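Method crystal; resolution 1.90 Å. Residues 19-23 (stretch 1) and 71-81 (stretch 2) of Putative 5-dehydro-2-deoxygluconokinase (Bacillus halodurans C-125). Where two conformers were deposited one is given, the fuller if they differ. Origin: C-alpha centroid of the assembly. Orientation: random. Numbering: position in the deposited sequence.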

ATOM      1  N   ARG A  19     -11.521  19.039   4.692  1.00 28.90           N
ATOM      2  CA  ARG A  19     -10.615  18.826   5.829  1.00 29.64           C
ATOM      3  C   ARG A  19     -10.877  19.723   7.023  1.00 29.70           C
ATOM      4  O   ARG A  19     -10.900  20.968   6.909  1.00 27.88           O
ATOM      5  N   ALA A  20     -10.963  19.080   8.186  1.00 27.82           N
ATOM      6  CA  ALA A  20     -10.818  19.729   9.483  1.00 27.09           C
ATOM      7  C   ALA A  20      -9.694  18.978  10.182  1.00 29.44           C
ATOM      8  O   ALA A  20      -9.762  17.746  10.344  1.00 30.03           O
ATOM      9  N   CYS A  21      -8.612  19.685  10.512  1.00 28.15           N
ATOM     10  CA  CYS A  21      -7.469  19.013  11.090  1.00 28.80           C
ATOM     11  C   CYS A  21      -6.915  19.820  12.269  1.00 29.64           C
ATOM     12  O   CYS A  21      -7.569  20.710  12.789  1.00 31.08           O
ATOM     13  N   ILE A  22      -5.728  19.446  12.714  1.00 30.94           N
ATOM     14  CA  ILE A  22      -5.037  20.142  13.802  1.00 28.71           C
ATOM     15  C   ILE A  22      -3.910  20.985  13.245  1.00 31.15           C
ATOM     16  O   ILE A  22      -3.043  20.500  12.511  1.00 28.36           O
ATOM     17  N   ASP A  23      -3.907  22.247  13.641  1.00 29.91           N
ATOM     18  CA  ASP A  23      -2.760  23.117  13.437  1.00 30.36           C
ATOM     19  C   ASP A  23      -2.012  23.232  14.776  1.00 29.45           C
ATOM     20  O   ASP A  23      -2.615  23.409  15.850  1.00 31.27           O
ATOM     21  N   GLN A  71      -8.651  11.880  20.559  1.00 30.89           N
ATOM     22  CA  GLN A  71      -8.714  13.208  21.199  1.00 29.85           C
ATOM     23  C   GLN A  71      -8.588  14.363  20.234  1.00 30.21           C
ATOM     24  O   GLN A  71      -9.124  15.439  20.481  1.00 29.94           O
ATOM     25  N   HIS A  72      -7.886  14.174  19.126  1.00 27.10           N
ATOM     26  CA  HIS A  72      -7.815  15.256  18.170  1.00 26.62           C
ATOM     27  C   HIS A  72      -9.163  15.427  17.421  1.00 27.82           C
ATOM     28  O   HIS A  72      -9.655  16.539  17.275  1.00 27.99           O
ATOM     29  N   GLY A  73      -9.754  14.331  16.981  1.00 29.50           N
ATOM     30  CA  GLY A  73     -11.065  14.403  16.346  1.00 28.15           C
ATOM     31  C   GLY A  73     -12.102  14.964  17.303  1.00 27.79           C
ATOM     32  O   GLY A  73     -12.897  15.775  16.922  1.00 26.50           O
ATOM     33  N   ARG A  74     -12.093  14.543  18.565  1.00 29.08           N
ATOM     34  CA  ARG A  74     -13.090  15.047  19.508  1.00 28.18           C
ATOM     35  C   ARG A  74     -12.895  16.511  19.836  1.00 27.42           C
ATOM     36  O   ARG A  74     -13.871  17.243  20.029  1.00 29.26           O
ATOM     37  N   PHE A  75     -11.646  16.963  19.884  1.00 28.70           N
ATOM     38  CA  PHE A  75     -11.385  18.384  20.014  1.00 26.87           C
ATOM     39  C   PHE A  75     -11.943  19.201  18.850  1.00 29.74           C
ATOM     40  O   PHE A  75     -12.543  20.266  19.059  1.00 31.30           O
ATOM     41  N   ILE A  76     -11.707  18.726  17.636  1.00 28.34           N
ATOM     42  CA  ILE A  76     -12.180  19.413  16.426  1.00 27.71           C
ATOM     43  C   ILE A  76     -13.705  19.526  16.503  1.00 27.29           C
ATOM     44  O   ILE A  76     -14.252  20.606  16.304  1.00 28.54           O
ATOM     45  N   GLU A  77     -14.391  18.430  16.826  1.00 27.64           N
ATOM     46  CA  GLU A  77     -15.862  18.477  16.908  1.00 27.49           C
ATOM     47  C   GLU A  77     -16.321  19.439  17.999  1.00 27.96           C
ATOM     48  O   GLU A  77     -17.213  20.246  17.793  1.00 27.66           O
ATOM     49  N   SER A  78     -15.708  19.348  19.179  1.00 29.38           N
ATOM     50  CA  SER A  78     -16.113  20.166  20.300  0.50 29.34           C
ATOM     51  C   SER A  78     -15.856  21.648  20.082  1.00 29.05           C
ATOM     52  O   SER A  78     -16.682  22.486  20.468  1.00 29.61           O
ATOM     53  N   TYR A  79     -14.712  21.975  19.475  1.00 29.54           N
ATOM     54  CA  TYR A  79     -14.371  23.348  19.154  1.00 28.64           C
ATOM     55  C   TYR A  79     -15.339  23.944  18.120  1.00 30.30           C
ATOM     56  O   TYR A  79     -15.879  25.040  18.308  1.00 28.41           O
HETATM   57  N   MSE A  80     -15.524  23.251  16.994  1.00 26.47           N
HETATM   58  CA  MSE A  80     -16.443  23.738  15.973  1.00 29.74           C
HETATM   59  C   MSE A  80     -17.854  23.937  16.518  1.00 27.23           C
HETATM   60  O   MSE A  80     -18.471  24.965  16.267  1.00 29.61           O
ATOM     61  N   ARG A  81     -18.356  22.968  17.279  1.00 26.73           N
ATOM     62  CA  ARG A  81     -19.650  23.080  17.915  1.00 29.30           C
ATOM     63  C   ARG A  81     -19.693  24.275  18.869  1.00 32.16           C
ATOM     64  O   ARG A  81     -20.670  25.029  18.908  1.00 30.06           O
TER

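The apolar centre of this contact is built from Ile 22 on the strand and Ile 76 on the helix, the two residues with the largest areas covered by the opposite stretch, 87 and 62 Å² of their whole surfaces. The strand and helix axes pass 8.6 Å apart at 90°, so a short strand segment meets one side of the helix. The CA-to-CB bonds of Ala 20, in the loop just before the strand, and of Ile 22, within it, point toward the helix, while that of Cys 21 between them points away.

Ile 22 has chi1 and chi2 both m (-61° and -63°), and its CG1-CD1 arm reaches three helix residues. CD1 lies 4.0 Å from Ile 76 CG1 and 3.7 Å from Phe 75 CD2; the latter approach is at the edge of the phenyl ring, near its plane. Phe 75 itself is t at chi1 (166°). One atom back along the arm, Ile 22 CG1 sits over a face of the His 72 ring, 4.2 Å from the ring centroid and 25° off the normal, which supports a CH-pi contact; its nearest ring atom is His 72 CG at 3.8 Å. The imidazole, with chi1 m at -75°, thus presents a face to Ile 22 CG1.

Ile 76, m at chi1 (-76°) and t at chi2 (157°), fills the space beside Ala 20. Its two branches reach different atoms: Ile 76 CG2 packs at 3.7 Å from Ala 20 CB, whereas Ile 76 CD1 lies 3.6 Å from Ala 20 O and 3.7 Å from Cys 21 O. These carbonyl approaches are van der Waals contacts with a methyl group. One turn further along the helix, the selenomethionine at Met 80 extends the apolar patch, with chi1 m, chi2 t and chi3 p placing its SE 4.1 Å from Ala 20 CB. The Ala 20 side chain thus touches both; its CA is 7.1 Å from Ile 76 CA, while the longer side chain of Met 80 reaches it from farther off.

No hydrogen bond or salt bridge links the stretches, and the 275 Å² buried between them comes with apolar packing, one CH-pi contact and the methyl-to-carbonyl contacts of Ile 76 CD1. Polar pairing lies outside this patch, on the helix: Arg 81 NE donates to Glu 77 OE2 at 2.8 Å in a salt bridge, and Arg 81 NH2 donates to Glu 77 OE1 at 2.9 Å, with N-H...acceptor angles of 168° and 161°. Neither residue reaches the strand.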

ATOM      1  CB  ARG A  19      -9.166  19.078   5.391  1.00 30.12           C
ATOM      2  CG  ARG A  19      -8.141  18.998   6.506  1.00 37.23           C
ATOM      3  CD  ARG A  19      -6.709  19.004   5.893  1.00 37.33           C
ATOM      4  NE  ARG A  19      -6.496  17.718   5.240  1.00 46.08           N
ATOM      5  CZ  ARG A  19      -5.622  17.470   4.265  1.00 54.23           C
ATOM      6  NH1 ARG A  19      -4.787  18.410   3.827  1.00 49.33           N
ATOM      7  NH2 ARG A  19      -5.573  16.245   3.759  1.00 44.17           N
ATOM      8  CB  ALA A  20     -12.097  19.672  10.297  1.00 30.12           C
ATOM      9  CB  CYS A  21      -6.423  18.775   9.997  1.00 30.12           C
ATOM     10  SG  CYS A  21      -5.788  20.240   9.342  1.00 39.92           S
ATOM     11  CB  ILE A  22      -4.457  19.148  14.805  1.00 30.04           C
ATOM     12  CG1 ILE A  22      -5.598  18.315  15.430  1.00 32.69           C
ATOM     13  CG2 ILE A  22      -3.621  19.885  15.942  1.00 27.30           C
ATOM     14  CD1 ILE A  22      -6.563  19.177  16.233  1.00 31.00           C
ATOM     15  CB  ASP A  23      -3.192  24.500  12.991  1.00 28.63           C
ATOM     16  CG  ASP A  23      -3.601  24.563  11.521  1.00 34.16           C
ATOM     17  OD1 ASP A  23      -3.532  23.549  10.798  1.00 42.54           O
ATOM     18  OD2 ASP A  23      -4.002  25.661  11.115  1.00 36.15           O
ATOM     19  CB  GLN A  71      -7.661  13.361  22.287  1.00 29.88           C
ATOM     20  CG  GLN A  71      -7.803  12.328  23.408  1.00 27.98           C
ATOM     21  CD  GLN A  71      -6.979  11.091  23.205  1.00 34.45           C
ATOM     22  OE1 GLN A  71      -6.838  10.603  22.094  1.00 29.81           O
ATOM     23  NE2 GLN A  71      -6.444  10.542  24.314  1.00 31.35           N
ATOM     24  CB  HIS A  72      -6.664  15.033  17.194  1.00 28.51           C
ATOM     25  CG  HIS A  72      -5.313  15.298  17.776  1.00 32.03           C
ATOM     26  ND1 HIS A  72      -5.122  16.073  18.898  1.00 35.31           N
ATOM     27  CD2 HIS A  72      -4.078  14.947  17.346  1.00 30.27           C
ATOM     28  CE1 HIS A  72      -3.830  16.138  19.170  1.00 32.14           C
ATOM     29  NE2 HIS A  72      -3.173  15.483  18.231  1.00 33.38           N
ATOM     30  CB  ARG A  74     -13.128  14.213  20.776  1.00 30.41           C
ATOM     31  CG  ARG A  74     -13.560  12.815  20.505  1.00 34.97           C
ATOM     32  CD  ARG A  74     -13.819  12.039  21.767  1.00 40.10           C
ATOM     33  NE  ARG A  74     -12.611  11.718  22.538  1.00 42.01           N
ATOM     34  CZ  ARG A  74     -11.839  10.647  22.347  1.00 38.46           C
ATOM     35  NH1 ARG A  74     -12.096   9.764  21.401  1.00 38.16           N
ATOM     36  NH2 ARG A  74     -10.805  10.451  23.142  1.00 43.01           N
ATOM     37  CB  PHE A  75      -9.897  18.667  20.167  1.00 28.20           C
ATOM     38  CG  PHE A  75      -9.540  20.099  19.964  1.00 27.80           C
ATOM     39  CD1 PHE A  75      -9.838  21.055  20.925  1.00 31.63           C
ATOM     40  CD2 PHE A  75      -8.913  20.508  18.769  1.00 30.25           C
ATOM     41  CE1 PHE A  75      -9.532  22.381  20.713  1.00 35.52           C
ATOM     42  CE2 PHE A  75      -8.590  21.833  18.554  1.00 33.94           C
ATOM     43  CZ  PHE A  75      -8.890  22.774  19.513  1.00 31.03           C
ATOM     44  CB  ILE A  76     -11.768  18.669  15.140  1.00 26.95           C
ATOM     45  CG1 ILE A  76     -10.273  18.878  14.810  1.00 25.86           C
ATOM     46  CG2 ILE A  76     -12.584  19.152  13.932  1.00 27.29           C
ATOM     47  CD1 ILE A  76      -9.641  17.808  13.937  1.00 28.43           C
ATOM     48  CB  GLU A  77     -16.456  17.081  17.168  1.00 28.30           C
ATOM     49  CG  GLU A  77     -17.991  17.011  17.087  1.00 28.94           C
ATOM     50  CD  GLU A  77     -18.716  17.556  18.308  1.00 35.09           C
ATOM     51  OE1 GLU A  77     -18.180  17.469  19.463  1.00 30.85           O
ATOM     52  OE2 GLU A  77     -19.841  18.104  18.126  1.00 29.74           O
ATOM     53  CB  SER A  78     -15.438  19.668  21.577  0.50 30.44           C
ATOM     54  OG  SER A  78     -15.829  18.324  21.798  0.50 40.32           O
ATOM     55  CB  TYR A  79     -12.939  23.463  18.605  1.00 31.37           C
ATOM     56  CG  TYR A  79     -12.582  24.914  18.360  1.00 30.15           C
ATOM     57  CD1 TYR A  79     -12.113  25.716  19.388  1.00 39.51           C
ATOM     58  CD2 TYR A  79     -12.787  25.501  17.129  1.00 28.41           C
ATOM     59  CE1 TYR A  79     -11.835  27.059  19.177  1.00 36.32           C
ATOM     60  CE2 TYR A  79     -12.519  26.836  16.915  1.00 32.55           C
ATOM     61  CZ  TYR A  79     -12.050  27.611  17.952  1.00 37.00           C
ATOM     62  OH  TYR A  79     -11.764  28.939  17.721  1.00 41.18           O
HETATM   63  CB  MSE A  80     -16.415  22.780  14.780  1.00 28.83           C
HETATM   64  CG  MSE A  80     -15.060  22.797  14.118  1.00 31.28           C
HETATM   65 SE   MSE A  80     -14.972  21.600  12.541  0.75 40.56          SE
HETATM   66  CE  MSE A  80     -15.582  22.916  11.301  1.00 33.61           C
ATOM     67  CB  ARG A  81     -19.987  21.804  18.676  1.00 29.25           C
ATOM     68  CG  ARG A  81     -21.320  21.892  19.420  1.00 35.55           C
ATOM     69  CD  ARG A  81     -21.884  20.539  19.702  1.00 35.90           C
ATOM     70  NE  ARG A  81     -20.866  19.629  20.204  1.00 32.47           N
ATOM     71  CZ  ARG A  81     -20.429  19.580  21.454  1.00 43.08           C
ATOM     72  NH1 ARG A  81     -20.926  20.382  22.383  1.00 41.01           N
ATOM     73  NH2 ARG A  81     -19.475  18.709  21.774  1.00 39.19           N
TER